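Long-range contacts in endoglucanase family 5 (Clostridium acetobutylicum ATCC 824, PDB 6PZ7), which probably hydrolyses internal beta-1,4-glucosidic bonds of cellulose and related plant cell-wall polysaccharides, as a broad-specificity endoglucanase of glycoside hydrolase family 5: residues Asn24-Ser29 with Ile58-Ser63; Asn99-Thr104 with Thr143-Arg148; Ile107-Asn112 with Asp165-Phe170; Pro147-Ser152 with Pro193-Ser198; Phe189-Thr194 with Ile217-Met222. All coordinates share one frame; numbering follows the deposited sequence.

Contact 1 (Asn24-Ser29 with Ile58-Ser63)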
# COMPACT_ATOMS: atom_id res chain seq x y z
N ASN A 24 2.07 7.01 8.27
CA ASN A 24 2.61 7.37 9.58
C ASN A 24 1.52 7.67 10.59
O ASN A 24 1.64 8.56 11.43
CB ASN A 24 3.63 8.52 9.49
CG ASN A 24 4.99 8.07 8.99
OD1 ASN A 24 5.15 7.02 8.39
ND2 ASN A 24 5.99 8.95 9.21
N THR A 25 0.46 6.85 10.55
CA THR A 25 -0.74 7.03 11.35
C THR A 25 -1.04 5.73 12.09
O THR A 25 -0.41 5.45 13.11
CB THR A 25 -1.86 7.59 10.48
OG1 THR A 25 -1.36 8.77 9.80
CG2 THR A 25 -3.07 8.02 11.25
N LEU A 26 -1.97 4.89 11.60
CA LEU A 26 -2.21 3.60 12.25
C LEU A 26 -1.03 2.62 12.08
O LEU A 26 -1.00 1.58 12.75
CB LEU A 26 -3.54 3.01 11.81
CG LEU A 26 -4.76 3.84 12.15
CD1 LEU A 26 -5.99 3.26 11.50
CD2 LEU A 26 -4.97 4.03 13.63
N ASP A 27 -0.13 2.96 11.20
CA ASP A 27 1.14 2.27 11.00
C ASP A 27 2.21 2.73 11.95
O ASP A 27 3.26 2.05 12.06
CB ASP A 27 1.61 2.40 9.54
CG ASP A 27 1.57 3.79 8.97
OD1 ASP A 27 2.55 4.21 8.29
OD2 ASP A 27 0.56 4.52 9.15
N ALA A 28 2.01 3.86 12.64
CA ALA A 28 2.92 4.31 13.67
C ALA A 28 2.78 3.42 14.90
O ALA A 28 1.83 2.63 15.01
CB ALA A 28 2.65 5.77 14.05
N SER A 29 3.68 3.56 15.85
CA SER A 29 3.61 2.81 17.10
C SER A 29 4.10 3.71 18.22
O SER A 29 4.85 4.66 17.97
CB SER A 29 4.42 1.51 17.05
OG SER A 29 5.68 1.71 16.46
N ILE A 58 -5.07 2.60 4.16
CA ILE A 58 -5.01 2.72 5.61
C ILE A 58 -3.97 1.71 6.10
O ILE A 58 -4.31 0.56 6.45
CB ILE A 58 -6.38 2.47 6.26
CG1 ILE A 58 -7.47 3.37 5.66
CG2 ILE A 58 -6.27 2.67 7.76
CD1 ILE A 58 -8.90 2.99 6.06
N PRO A 59 -2.71 2.08 6.12
CA PRO A 59 -1.69 1.17 6.65
C PRO A 59 -1.91 0.99 8.13
O PRO A 59 -2.12 1.96 8.86
CB PRO A 59 -0.39 1.89 6.34
CG PRO A 59 -0.73 3.28 6.05
CD PRO A 59 -2.14 3.34 5.60
N VAL A 60 -1.82 -0.24 8.60
CA VAL A 60 -2.00 -0.55 10.02
C VAL A 60 -0.88 -1.47 10.48
O VAL A 60 -0.70 -2.56 9.92
CB VAL A 60 -3.36 -1.20 10.34
CG1 VAL A 60 -3.47 -1.49 11.84
CG2 VAL A 60 -4.50 -0.30 9.87
N SER A 61 -0.14 -1.04 11.49
CA SER A 61 0.88 -1.88 12.12
C SER A 61 0.25 -2.54 13.34
O SER A 61 -0.21 -1.84 14.25
CB SER A 61 2.10 -1.05 12.50
OG SER A 61 2.73 -0.55 11.32
N TRP A 62 0.16 -3.85 13.32
CA TRP A 62 -0.57 -4.58 14.36
C TRP A 62 0.29 -4.99 15.53
O TRP A 62 -0.27 -5.23 16.60
CB TRP A 62 -1.26 -5.79 13.72
CG TRP A 62 -2.24 -5.41 12.65
CD1 TRP A 62 -1.95 -5.26 11.32
CD2 TRP A 62 -3.63 -5.07 12.79
NE1 TRP A 62 -3.08 -4.87 10.63
CE2 TRP A 62 -4.12 -4.73 11.50
CE3 TRP A 62 -4.50 -4.98 13.88
CZ2 TRP A 62 -5.43 -4.37 11.27
CZ3 TRP A 62 -5.83 -4.60 13.66
CH2 TRP A 62 -6.27 -4.29 12.36
N SER A 63 1.61 -5.05 15.35
CA SER A 63 2.52 -5.69 16.30
C SER A 63 2.28 -5.28 17.74
O SER A 63 2.23 -6.13 18.64
CB SER A 63 3.96 -5.37 15.88
OG SER A 63 4.90 -6.13 16.62
O HOH W 1 -3.01 4.62 8.89
O HOH W 2 0.65 0.31 15.74
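Ser61 holds two successive carbonyls of the turn opposite it. Its backbone N donates to Leu26 O over 3.0 Å in a nearly straight bond (166°), and its OG donates to Asp27 O at 2.8 Å. With chi1 at -65° the hydroxyl stands beside its own backbone N, and OG comes to Asp27 O while N serves Leu26 O. Next to this polar grip comes an apolar one: Leu26 lies alongside Ile58 and Val60, its CD1 reaching Ile58 CG2 at 3.8 Å and its CB meeting Val60 CG2. The Asp27 carboxylate runs beside the Pro59 ring, Asp27 OD2 to Pro59 CG 3.6 Å.

Two waters bridge the segments. One accepts from Leu26 N and donates to Pro59 O; the other donates to both Ala28 O and Ser61 O. The type I turn from Thr25 to Ala28 is braced by Asp27 itself. Its chi1 of 48° folds the carboxylate back over its own segment, where OD1 receives Asn24 N at 2.8 Å and OD2 receives Thr25 N at 2.7 Å, the latter from above the carboxylate plane. Further out, Trp78 covers Leu26 and Val60, Trp302 packs on Asp27 and Pro59, and His102 N also bonds to Ser61 OG. Loops meeting just beyond strands 19-22 and 55-58 form part of the C-terminal rim of a TIM barrel, where the family has its active-site cleft.

Contact 2 (Asn99-Thr104 with Thr143-Arg148). With EDO (1,2-ethanediol), chain C.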
# COMPACT_ATOMS: atom_id res chain seq x y z
N ASN A 99 -4.46 -3.04 5.54
CA ASN A 99 -3.33 -3.99 5.43
C ASN A 99 -2.82 -4.44 6.79
O ASN A 99 -3.36 -4.13 7.85
CB ASN A 99 -2.21 -3.43 4.55
CG ASN A 99 -1.33 -2.41 5.23
OD1 ASN A 99 -1.49 -2.12 6.41
ND2 ASN A 99 -0.36 -1.87 4.49
N THR A 100 -1.74 -5.26 6.73
CA THR A 100 -0.72 -5.29 7.78
C THR A 100 0.48 -4.51 7.26
O THR A 100 0.75 -4.49 6.06
CB THR A 100 -0.31 -6.71 8.18
OG1 THR A 100 0.43 -7.37 7.13
CG2 THR A 100 -1.51 -7.58 8.57
N HIS A 101 1.21 -3.85 8.17
CA HIS A 101 2.19 -2.83 7.77
C HIS A 101 3.52 -3.16 8.39
O HIS A 101 4.18 -4.13 7.95
CB HIS A 101 1.68 -1.40 7.91
CG HIS A 101 2.35 -0.47 6.97
ND1 HIS A 101 1.96 -0.35 5.65
CD2 HIS A 101 3.39 0.38 7.15
CE1 HIS A 101 2.75 0.54 5.08
NE2 HIS A 101 3.60 1.02 5.97
N HIS A 102 3.98 -2.40 9.38
CA HIS A 102 5.31 -2.61 10.01
C HIS A 102 5.24 -3.75 11.01
O HIS A 102 5.29 -3.56 12.23
CB HIS A 102 5.80 -1.35 10.70
CG HIS A 102 6.04 -0.18 9.81
ND1 HIS A 102 6.74 -0.26 8.63
CD2 HIS A 102 5.65 1.11 9.91
CE1 HIS A 102 6.77 0.93 8.04
NE2 HIS A 102 6.14 1.79 8.82
N ASP A 103 5.12 -4.95 10.45
CA ASP A 103 4.89 -6.22 11.14
C ASP A 103 5.99 -7.23 10.83
O ASP A 103 5.82 -8.43 11.04
CB ASP A 103 3.46 -6.69 10.86
CG ASP A 103 2.43 -5.89 11.68
OD1 ASP A 103 2.57 -5.93 12.91
OD2 ASP A 103 1.53 -5.24 11.10
N THR A 104 7.14 -6.73 10.34
CA THR A 104 8.28 -7.61 10.04
C THR A 104 8.87 -8.25 11.29
O THR A 104 9.60 -9.25 11.15
CB THR A 104 9.41 -6.87 9.32
OG1 THR A 104 9.91 -5.84 10.15
CG2 THR A 104 8.94 -6.26 8.00
N THR A 143 -2.64 -8.17 2.12
CA THR A 143 -2.18 -9.16 3.09
C THR A 143 -0.98 -8.70 3.90
O THR A 143 -0.93 -8.90 5.12
CB THR A 143 -1.86 -10.47 2.35
OG1 THR A 143 -0.92 -10.17 1.34
CG2 THR A 143 -3.11 -11.12 1.78
N LEU A 144 -0.00 -8.11 3.21
CA LEU A 144 1.31 -7.75 3.72
C LEU A 144 1.72 -6.46 3.03
O LEU A 144 1.30 -6.19 1.90
CB LEU A 144 2.33 -8.84 3.38
CG LEU A 144 2.02 -10.27 3.86
CD1 LEU A 144 2.98 -11.24 3.22
CD2 LEU A 144 2.12 -10.32 5.37
N ASN A 145 2.60 -5.69 3.67
CA ASN A 145 3.07 -4.42 3.11
C ASN A 145 4.33 -4.62 2.27
O ASN A 145 4.26 -4.71 1.04
CB ASN A 145 3.31 -3.43 4.26
CG ASN A 145 3.95 -2.16 3.78
OD1 ASN A 145 3.52 -1.61 2.79
ND2 ASN A 145 4.95 -1.68 4.48
N GLU A 146 5.49 -4.68 2.91
CA GLU A 146 6.78 -4.88 2.25
C GLU A 146 7.50 -6.03 2.94
O GLU A 146 8.51 -5.85 3.65
CB GLU A 146 7.60 -3.60 2.32
CG GLU A 146 6.97 -2.49 1.46
CD GLU A 146 7.73 -1.22 1.43
OE1 GLU A 146 8.76 -1.08 2.13
OE2 GLU A 146 7.31 -0.26 0.72
N PRO A 147 6.96 -7.24 2.83
CA PRO A 147 7.52 -8.36 3.61
C PRO A 147 8.93 -8.65 3.13
O PRO A 147 9.20 -8.76 1.94
CB PRO A 147 6.56 -9.52 3.29
CG PRO A 147 5.97 -9.19 1.93
CD PRO A 147 5.82 -7.65 1.97
N ARG A 148 9.85 -8.80 4.07
CA ARG A 148 11.27 -8.84 3.75
C ARG A 148 12.07 -9.21 4.98
O ARG A 148 11.52 -9.31 6.09
CB ARG A 148 11.71 -7.48 3.22
CG ARG A 148 11.73 -6.38 4.28
CD ARG A 148 11.81 -4.99 3.66
NE ARG A 148 12.01 -3.94 4.64
CZ ARG A 148 11.06 -3.42 5.37
NH1 ARG A 148 9.80 -3.77 5.25
NH2 ARG A 148 11.38 -2.49 6.29
C1 EDO C . 10.20 2.17 1.68
O1 EDO C . 9.51 1.39 2.67
C2 EDO C . 9.26 2.62 0.58
O2 EDO C . 8.94 1.52 -0.28
O HOH W 3 3.10 -6.55 6.56
O HOH W 4 6.07 -5.08 5.80
O HOH W 5 7.32 -2.56 6.76
O HOH W 6 11.17 -10.18 8.74
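Thr100 and His101 run beside Leu144 and Asn145 in the same general direction, the two segments 26° apart from end to end, with the CA atoms of His101 and Asn145 5.0 Å apart. No direct backbone bond joins them here. Instead one water accepts from Asn145 N and donates to Thr100 OG1 and His101 O, and a second links His101 O to Glu146 N. The direct bond comes from a side chain: Thr100 OG1 donates to Thr143 O at 2.9 Å.

Asn145 CG, anti to its backbone N (chi1 173°), carries the amide over one face of the His101 imidazole. The planes are 21° apart, with Asn145 ND2 3.2 Å from His101 CE1. Asn99 ND2 donates to His101 ND1 at 3.0 Å within the ring plane, setting the ring's rotation, and Arg57 bonds to Asn145 OD1. Farther along, Arg148 NH1 donates to Glu146 O at 2.9 Å and packs against Thr104 CG2, while its NE forms a salt bridge with Glu155. An ethanediol, probably from the crystallisation liquor, donates both hydroxyls to the Glu146 carboxylate, whose OE2 is also bonded to His221 ND1. Asn145, Glu146 and Pro147 make up the Asn-Glu-Pro sequence characteristic of family 5, in which the glutamate after the fourth barrel strand is the acid/base; this is therefore probably part of the active-site cleft.

Contact 3 (Ile107-Asn112 with Asp165-Phe170)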
# COMPACT_ATOMS: atom_id res chain seq x y z
N ILE A 107 6.49 -11.38 11.14
CA ILE A 107 6.32 -11.96 9.80
C ILE A 107 7.72 -12.04 9.21
O ILE A 107 8.26 -11.02 8.80
CB ILE A 107 5.39 -11.12 8.92
CG1 ILE A 107 4.03 -10.90 9.58
CG2 ILE A 107 5.26 -11.76 7.56
CD1 ILE A 107 3.15 -9.88 8.90
N ILE A 108 8.31 -13.23 9.18
CA ILE A 108 9.74 -13.40 8.86
C ILE A 108 9.89 -14.42 7.74
O ILE A 108 9.76 -15.61 8.00
CB ILE A 108 10.57 -13.76 10.09
CG1 ILE A 108 10.30 -12.80 11.25
CG2 ILE A 108 12.05 -13.76 9.69
CD1 ILE A 108 10.86 -13.31 12.60
N PRO A 109 10.19 -13.98 6.50
CA PRO A 109 10.16 -14.93 5.36
C PRO A 109 11.46 -15.70 5.18
O PRO A 109 12.21 -15.52 4.21
CB PRO A 109 9.83 -14.01 4.18
CG PRO A 109 10.43 -12.70 4.55
CD PRO A 109 10.12 -12.58 6.05
N THR A 110 11.71 -16.62 6.11
CA THR A 110 12.76 -17.64 5.97
C THR A 110 12.12 -19.01 6.21
O THR A 110 11.12 -19.12 6.91
CB THR A 110 13.94 -17.45 6.94
OG1 THR A 110 13.45 -17.66 8.27
CG2 THR A 110 14.59 -16.12 6.79
N TYR A 111 12.74 -20.07 5.68
CA TYR A 111 12.24 -21.41 5.95
C TYR A 111 12.28 -21.71 7.44
O TYR A 111 11.36 -22.34 8.00
CB TYR A 111 13.03 -22.46 5.18
CG TYR A 111 12.92 -22.35 3.68
CD1 TYR A 111 11.67 -22.25 3.04
CD2 TYR A 111 14.05 -22.33 2.87
CE1 TYR A 111 11.58 -22.20 1.67
CE2 TYR A 111 13.95 -22.23 1.51
CZ TYR A 111 12.72 -22.18 0.90
OH TYR A 111 12.63 -22.06 -0.46
N ASN A 112 13.29 -21.21 8.13
CA ASN A 112 13.44 -21.48 9.55
C ASN A 112 12.30 -20.85 10.35
O ASN A 112 11.81 -21.49 11.30
CB ASN A 112 14.78 -20.94 10.00
CG ASN A 112 14.98 -21.01 11.48
OD1 ASN A 112 15.15 -19.96 12.14
ND2 ASN A 112 14.97 -22.19 12.03
N ASP A 165 10.02 -17.46 -2.01
CA ASP A 165 9.21 -18.66 -1.82
C ASP A 165 8.34 -18.53 -0.59
O ASP A 165 7.12 -18.77 -0.64
CB ASP A 165 10.16 -19.87 -1.75
CG ASP A 165 9.46 -21.20 -1.78
OD1 ASP A 165 8.27 -21.31 -2.19
OD2 ASP A 165 10.13 -22.18 -1.38
N VAL A 166 8.93 -18.15 0.54
CA VAL A 166 8.17 -18.07 1.78
C VAL A 166 7.10 -16.98 1.71
O VAL A 166 5.99 -17.15 2.22
CB VAL A 166 9.10 -17.91 2.99
CG1 VAL A 166 8.29 -17.74 4.28
CG2 VAL A 166 10.04 -19.13 3.10
N ILE A 167 7.37 -15.86 1.05
CA ILE A 167 6.32 -14.86 0.90
C ILE A 167 5.13 -15.43 0.16
O ILE A 167 3.98 -15.09 0.47
CB ILE A 167 6.86 -13.59 0.25
CG1 ILE A 167 7.75 -12.88 1.29
CG2 ILE A 167 5.72 -12.71 -0.29
CD1 ILE A 167 8.61 -11.89 0.72
N ASN A 168 5.34 -16.26 -0.85
CA ASN A 168 4.20 -16.86 -1.52
C ASN A 168 3.36 -17.67 -0.54
O ASN A 168 2.12 -17.66 -0.60
CB ASN A 168 4.65 -17.74 -2.68
CG ASN A 168 5.17 -16.94 -3.87
OD1 ASN A 168 4.71 -15.81 -4.12
ND2 ASN A 168 6.08 -17.50 -4.61
N LYS A 169 4.02 -18.40 0.37
CA LYS A 169 3.30 -19.17 1.38
C LYS A 169 2.55 -18.25 2.34
O LYS A 169 1.40 -18.54 2.70
CB LYS A 169 4.29 -20.07 2.14
CG LYS A 169 5.16 -20.99 1.27
CD LYS A 169 6.10 -21.83 2.12
CE LYS A 169 7.11 -22.61 1.31
NZ LYS A 169 8.00 -23.44 2.17
N PHE A 170 3.17 -17.16 2.75
CA PHE A 170 2.48 -16.23 3.63
C PHE A 170 1.26 -15.60 2.96
O PHE A 170 0.20 -15.47 3.59
CB PHE A 170 3.42 -15.09 4.05
CG PHE A 170 4.54 -15.48 5.02
CD1 PHE A 170 4.55 -16.66 5.73
CD2 PHE A 170 5.55 -14.57 5.22
CE1 PHE A 170 5.59 -16.94 6.61
CE2 PHE A 170 6.58 -14.85 6.11
CZ PHE A 170 6.60 -16.03 6.81
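Tyr111 and Pro109 pack on residues 165-170 of helix 161-180, in the outer helical layer of the (beta/alpha)8 barrel: the loop leading into helix 111-132 lies against the neighbouring helix. Around the start of helix 111-132, Thr110 OG1 caps Lys113 N and Glu162 OE2 accepts Tyr111 N. Asp165 comes first. Its OD2 accepts the Tyr111 hydroxyl, Tyr111 OH to Asp165 OD2 2.7 Å, through the anti lone pair, with ring and carboxylate planes 79° apart.

Val166 follows and divides its two methyls between partners. CG1, anti to the backbone N (chi1 177°), reaches Pro109 CA at 3.5 Å and also sits over a face of Phe170 in its own helix; CG2 meets Tyr111 CD1 at 3.5 Å. Ile167 adds its CG1 against Pro109 CB, 3.7 Å away, so the proline is touched by consecutive residues of the helix. Lys169, in one of its two conformers, stretches its chain out to bring NZ to the edge of the Tyr111 ring, where it can also make a salt bridge with Glu114.

Phe170 comes last: its CE2 lies 3.7 Å from Ile107 CG2 and meets Pro109 CA as well. The inverse gamma turn centred on Pro109 ties Thr110 N to Ile108 O at 2.9 Å, and that same Ile108 O faces the ring edge of Phe170, 3.4 Å from Phe170 CZ.

Contact 4 (Pro147-Ser152 with Pro193-Ser198). With EDO (1,2-ethanediol), chain D.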
# COMPACT_ATOMS: atom_id res chain seq x y z
N PRO A 147 6.96 -7.24 2.83
CA PRO A 147 7.52 -8.36 3.61
C PRO A 147 8.93 -8.65 3.13
O PRO A 147 9.20 -8.76 1.94
CB PRO A 147 6.56 -9.52 3.29
CG PRO A 147 5.97 -9.19 1.93
CD PRO A 147 5.82 -7.65 1.97
N ARG A 148 9.85 -8.80 4.07
CA ARG A 148 11.27 -8.84 3.75
C ARG A 148 12.07 -9.21 4.98
O ARG A 148 11.52 -9.31 6.09
CB ARG A 148 11.71 -7.48 3.22
CG ARG A 148 11.73 -6.38 4.28
CD ARG A 148 11.81 -4.99 3.66
NE ARG A 148 12.01 -3.94 4.64
CZ ARG A 148 11.06 -3.42 5.37
NH1 ARG A 148 9.80 -3.77 5.25
NH2 ARG A 148 11.38 -2.49 6.29
N ILE A 149 13.37 -9.40 4.77
CA ILE A 149 14.33 -9.64 5.85
C ILE A 149 15.11 -8.36 6.09
O ILE A 149 16.00 -7.98 5.30
CB ILE A 149 15.26 -10.83 5.54
CG1 ILE A 149 14.43 -12.09 5.27
CG2 ILE A 149 16.26 -11.02 6.70
CD1 ILE A 149 13.66 -12.58 6.40
N VAL A 150 14.75 -7.64 7.15
CA VAL A 150 15.40 -6.37 7.43
C VAL A 150 16.87 -6.62 7.77
O VAL A 150 17.21 -7.50 8.57
CB VAL A 150 14.69 -5.65 8.58
CG1 VAL A 150 15.42 -4.36 8.94
CG2 VAL A 150 13.24 -5.35 8.20
N GLY A 151 17.75 -5.84 7.15
CA GLY A 151 19.17 -6.00 7.33
C GLY A 151 19.83 -6.98 6.40
O GLY A 151 21.06 -7.08 6.41
N SER A 152 19.07 -7.69 5.58
CA SER A 152 19.76 -8.58 4.67
C SER A 152 20.30 -7.80 3.47
O SER A 152 19.81 -6.72 3.11
CB SER A 152 18.83 -9.67 4.20
OG SER A 152 17.84 -9.11 3.40
N PRO A 193 1.57 -8.54 -2.12
CA PRO A 193 2.82 -8.01 -2.67
C PRO A 193 3.82 -9.10 -3.03
O PRO A 193 3.78 -10.22 -2.52
CB PRO A 193 3.38 -7.18 -1.50
CG PRO A 193 2.97 -8.02 -0.28
CD PRO A 193 1.59 -8.55 -0.63
N THR A 194 4.77 -8.70 -3.90
CA THR A 194 6.07 -9.35 -4.06
C THR A 194 6.89 -9.13 -2.78
O THR A 194 6.52 -8.36 -1.88
CB THR A 194 6.78 -8.71 -5.25
OG1 THR A 194 6.84 -7.31 -4.97
CG2 THR A 194 6.08 -8.95 -6.58
N TYR A 195 8.08 -9.74 -2.74
CA TYR A 195 9.08 -9.45 -1.71
C TYR A 195 9.30 -7.95 -1.67
O TYR A 195 9.61 -7.33 -2.68
CB TYR A 195 10.40 -10.16 -2.06
CG TYR A 195 11.47 -9.94 -1.00
CD1 TYR A 195 12.21 -8.78 -0.95
CD2 TYR A 195 11.73 -10.91 -0.04
CE1 TYR A 195 13.16 -8.56 0.03
CE2 TYR A 195 12.69 -10.70 0.95
CZ TYR A 195 13.41 -9.53 0.97
OH TYR A 195 14.36 -9.29 1.95
N ALA A 196 9.12 -7.35 -0.48
CA ALA A 196 9.27 -5.92 -0.22
C ALA A 196 8.36 -5.04 -1.08
O ALA A 196 8.63 -3.84 -1.19
CB ALA A 196 10.72 -5.47 -0.31
N ALA A 197 7.34 -5.59 -1.71
CA ALA A 197 6.56 -4.90 -2.73
C ALA A 197 7.44 -4.39 -3.86
O ALA A 197 7.14 -3.42 -4.54
CB ALA A 197 5.64 -3.82 -2.16
N SER A 198 8.57 -5.06 -4.08
CA SER A 198 9.56 -4.66 -5.07
C SER A 198 9.10 -4.94 -6.49
O SER A 198 8.48 -5.95 -6.80
CB SER A 198 10.84 -5.45 -4.82
OG SER A 198 11.87 -5.06 -5.70
C1 EDO D . 10.59 -0.12 -2.19
O1 EDO D . 9.96 1.11 -2.52
C2 EDO D . 9.74 -1.26 -2.76
O2 EDO D . 10.48 -2.41 -2.41
O HOH W 7 16.20 -11.65 1.76
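Pro147 and Tyr195 bring together two loops at the C-terminal end of the TIM barrel, those following strands 139-142 and 190-193. Two bonds cross between them, one to a backbone carbonyl and one to a phenol oxygen. Ala196 N donates to Pro147 O at 2.8 Å, somewhat bent at 152°. Ile149 N donates to Tyr195 OH at 3.0 Å and 179°, so the phenol oxygen satisfies a backbone amide that has left the barrel sheet; a water lies beside the same hydroxyl.

Tyr195 gets there by extending its ring along the other loop, CG anti to its backbone N (chi1 -178°). Pro147 O sits over the centre of one ring face, 3.8 Å above its plane, and Arg148 CB packs against Tyr195 CZ at 3.5 Å. Ile149 O is the acceptor of a type II turn ending at Ser152, taking both Ser152 N and, in one of its two conformers, Ser152 OG.

Opposite, segment 193-198 makes several bonds within itself. Thr194 O receives Ala197 N, Tyr195 O receives Ser198 N, and Thr194 OG1 donates to Ser198 O at 2.8 Å. Pro193 O is bonded by Asn171 ND2 of helix 161-180. Ala196 O takes the O2 hydroxyl of a bound ethanediol at 2.6 Å, a molecule probably left from crystallisation. The two prolines meet by apolar packing, Pro147 CD resting 3.6 Å from Pro193 CG.

Contact 5 (Phe189-Thr194 with Ile217-Met222)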
# COMPACT_ATOMS: atom_id res chain seq x y z
N PHE A 189 -11.99 -8.49 -2.74
CA PHE A 189 -10.73 -8.33 -3.46
C PHE A 189 -9.57 -8.16 -2.48
O PHE A 189 -9.70 -7.51 -1.44
CB PHE A 189 -10.84 -7.17 -4.46
CG PHE A 189 -11.83 -7.45 -5.54
CD1 PHE A 189 -13.19 -7.21 -5.34
CD2 PHE A 189 -11.46 -8.12 -6.70
CE1 PHE A 189 -14.13 -7.58 -6.31
CE2 PHE A 189 -12.40 -8.45 -7.67
CZ PHE A 189 -13.72 -8.19 -7.46
N ILE A 190 -8.46 -8.80 -2.83
CA ILE A 190 -7.29 -8.92 -1.95
C ILE A 190 -6.05 -8.55 -2.72
O ILE A 190 -5.81 -9.10 -3.80
CB ILE A 190 -7.16 -10.34 -1.33
CG1 ILE A 190 -8.40 -10.74 -0.55
CG2 ILE A 190 -5.92 -10.39 -0.44
CD1 ILE A 190 -8.47 -12.20 -0.13
N MET A 191 -5.26 -7.63 -2.17
CA MET A 191 -3.95 -7.28 -2.71
C MET A 191 -2.86 -8.09 -2.03
O MET A 191 -2.86 -8.24 -0.80
CB MET A 191 -3.67 -5.79 -2.52
CG MET A 191 -4.46 -4.91 -3.47
SD MET A 191 -4.52 -3.15 -3.03
CE MET A 191 -2.79 -2.73 -3.03
N VAL A 192 -1.91 -8.60 -2.82
CA VAL A 192 -0.75 -9.35 -2.30
C VAL A 192 0.53 -8.79 -2.92
O VAL A 192 0.56 -8.56 -4.15
CB VAL A 192 -0.84 -10.86 -2.59
CG1 VAL A 192 -2.09 -11.43 -1.94
CG2 VAL A 192 -0.77 -11.23 -4.09
N PRO A 193 1.57 -8.54 -2.12
CA PRO A 193 2.82 -8.01 -2.67
C PRO A 193 3.82 -9.10 -3.03
O PRO A 193 3.78 -10.22 -2.52
CB PRO A 193 3.38 -7.18 -1.50
CG PRO A 193 2.97 -8.02 -0.28
CD PRO A 193 1.59 -8.55 -0.63
N THR A 194 4.77 -8.70 -3.90
CA THR A 194 6.07 -9.35 -4.06
C THR A 194 6.89 -9.13 -2.78
O THR A 194 6.52 -8.36 -1.88
CB THR A 194 6.78 -8.71 -5.25
OG1 THR A 194 6.84 -7.31 -4.97
CG2 THR A 194 6.08 -8.95 -6.58
N ILE A 217 -5.22 -9.04 -6.56
CA ILE A 217 -4.53 -7.96 -7.25
C ILE A 217 -3.09 -7.92 -6.75
O ILE A 217 -2.87 -8.10 -5.54
CB ILE A 217 -5.26 -6.65 -6.91
CG1 ILE A 217 -6.68 -6.63 -7.45
CG2 ILE A 217 -4.47 -5.42 -7.40
CD1 ILE A 217 -7.63 -5.66 -6.73
N VAL A 218 -2.14 -7.63 -7.61
CA VAL A 218 -0.74 -7.51 -7.19
C VAL A 218 -0.50 -6.12 -6.61
O VAL A 218 -0.89 -5.11 -7.23
CB VAL A 218 0.21 -7.81 -8.36
CG1 VAL A 218 1.66 -7.55 -7.99
CG2 VAL A 218 0.03 -9.24 -8.82
N SER A 219 0.21 -6.06 -5.49
CA SER A 219 0.66 -4.82 -4.88
C SER A 219 2.15 -4.59 -5.10
O SER A 219 2.97 -5.44 -4.72
CB SER A 219 0.41 -4.91 -3.37
OG SER A 219 0.96 -3.76 -2.73
N LEU A 220 2.48 -3.44 -5.67
CA LEU A 220 3.87 -3.02 -5.89
C LEU A 220 4.05 -1.61 -5.36
O LEU A 220 3.10 -0.81 -5.38
CB LEU A 220 4.25 -3.07 -7.39
CG LEU A 220 4.05 -4.41 -8.08
CD1 LEU A 220 4.25 -4.23 -9.58
CD2 LEU A 220 4.99 -5.46 -7.52
N HIS A 221 5.24 -1.29 -4.88
CA HIS A 221 5.58 0.06 -4.42
C HIS A 221 6.74 0.54 -5.28
O HIS A 221 7.68 -0.23 -5.54
CB HIS A 221 5.97 0.09 -2.96
CG HIS A 221 4.86 -0.32 -2.05
ND1 HIS A 221 5.05 -0.53 -0.70
CD2 HIS A 221 3.55 -0.59 -2.28
CE1 HIS A 221 3.90 -0.89 -0.15
NE2 HIS A 221 2.98 -0.95 -1.09
N MET A 222 6.67 1.77 -5.80
CA MET A 222 7.69 2.24 -6.74
C MET A 222 7.82 3.76 -6.68
O MET A 222 7.10 4.51 -7.37
CB MET A 222 7.33 1.76 -8.15
CG MET A 222 8.46 1.99 -9.16
SD MET A 222 8.25 1.34 -10.81
CE MET A 222 7.25 2.62 -11.51
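Met191 pairs with Ile217 and Val192 with Val218 in parallel register, joining strands 190-193 and 216-221, the fifth and sixth of the eight-stranded TIM barrel and the two strands of one beta-alpha-beta unit. Their axes diverge by 48°, in keeping with the strong twist of a closed barrel.

Three backbone hydrogen bonds carry the pairing: Ile217 N to Ile190 O at 2.8 Å, Val192 N to Ile217 O at 2.9 Å, and Ser219 N to Val192 O at 2.9 Å. The last donor sits above the carbonyl plane, 51° out of it. CA-H...O contacts supplement them, Met191 CA lying 3.1 Å from Ile217 O. Beyond the third bond the pairing fails: Thr194 N and Ser219 O are 3.8 Å apart, and neither has a hydrogen-bond partner.

Among the side chains, Met191, Ile217 and Ser219 share one sheet face, where Met191 CG meets Ile217 CB at 3.9 Å. A bend at chi3 (59°) turns the Met191 methyl to Ser219 CB. On the other face, Ile190 and Val192 pack on helix 161-180. At the far end a single methyl, Leu220 CD2, lies against both branches of Thr194, 3.7 Å from Thr194 OG1 and 3.8 Å from Thr194 CG2.

In the fold
All five contacts lie within one barrel, each joining parts close to each other around it. Contact 5 lies deepest and is the one made by paired strands, so backbone bonds dominate it. Contacts 1, 2 and 4 are also buried but belong to the loops beyond the strand ends, where waters and side-chain hydroxyls add to, or in contact 2 replace, direct backbone bonds; contacts 1 and 2 meet through Asn99, which bonds to Val60 and Trp62. Contacts 2 and 4 share Pro147 and Arg148, contacts 4 and 5 share Pro193 and Thr194, and Thr143 N probably bonds to Met191 O between contacts 2 and 5. Contact 3, whose centre is about 19 Å from the chain's centre, is partly exposed: apolar inside, with charged and phenolic groups along its margin.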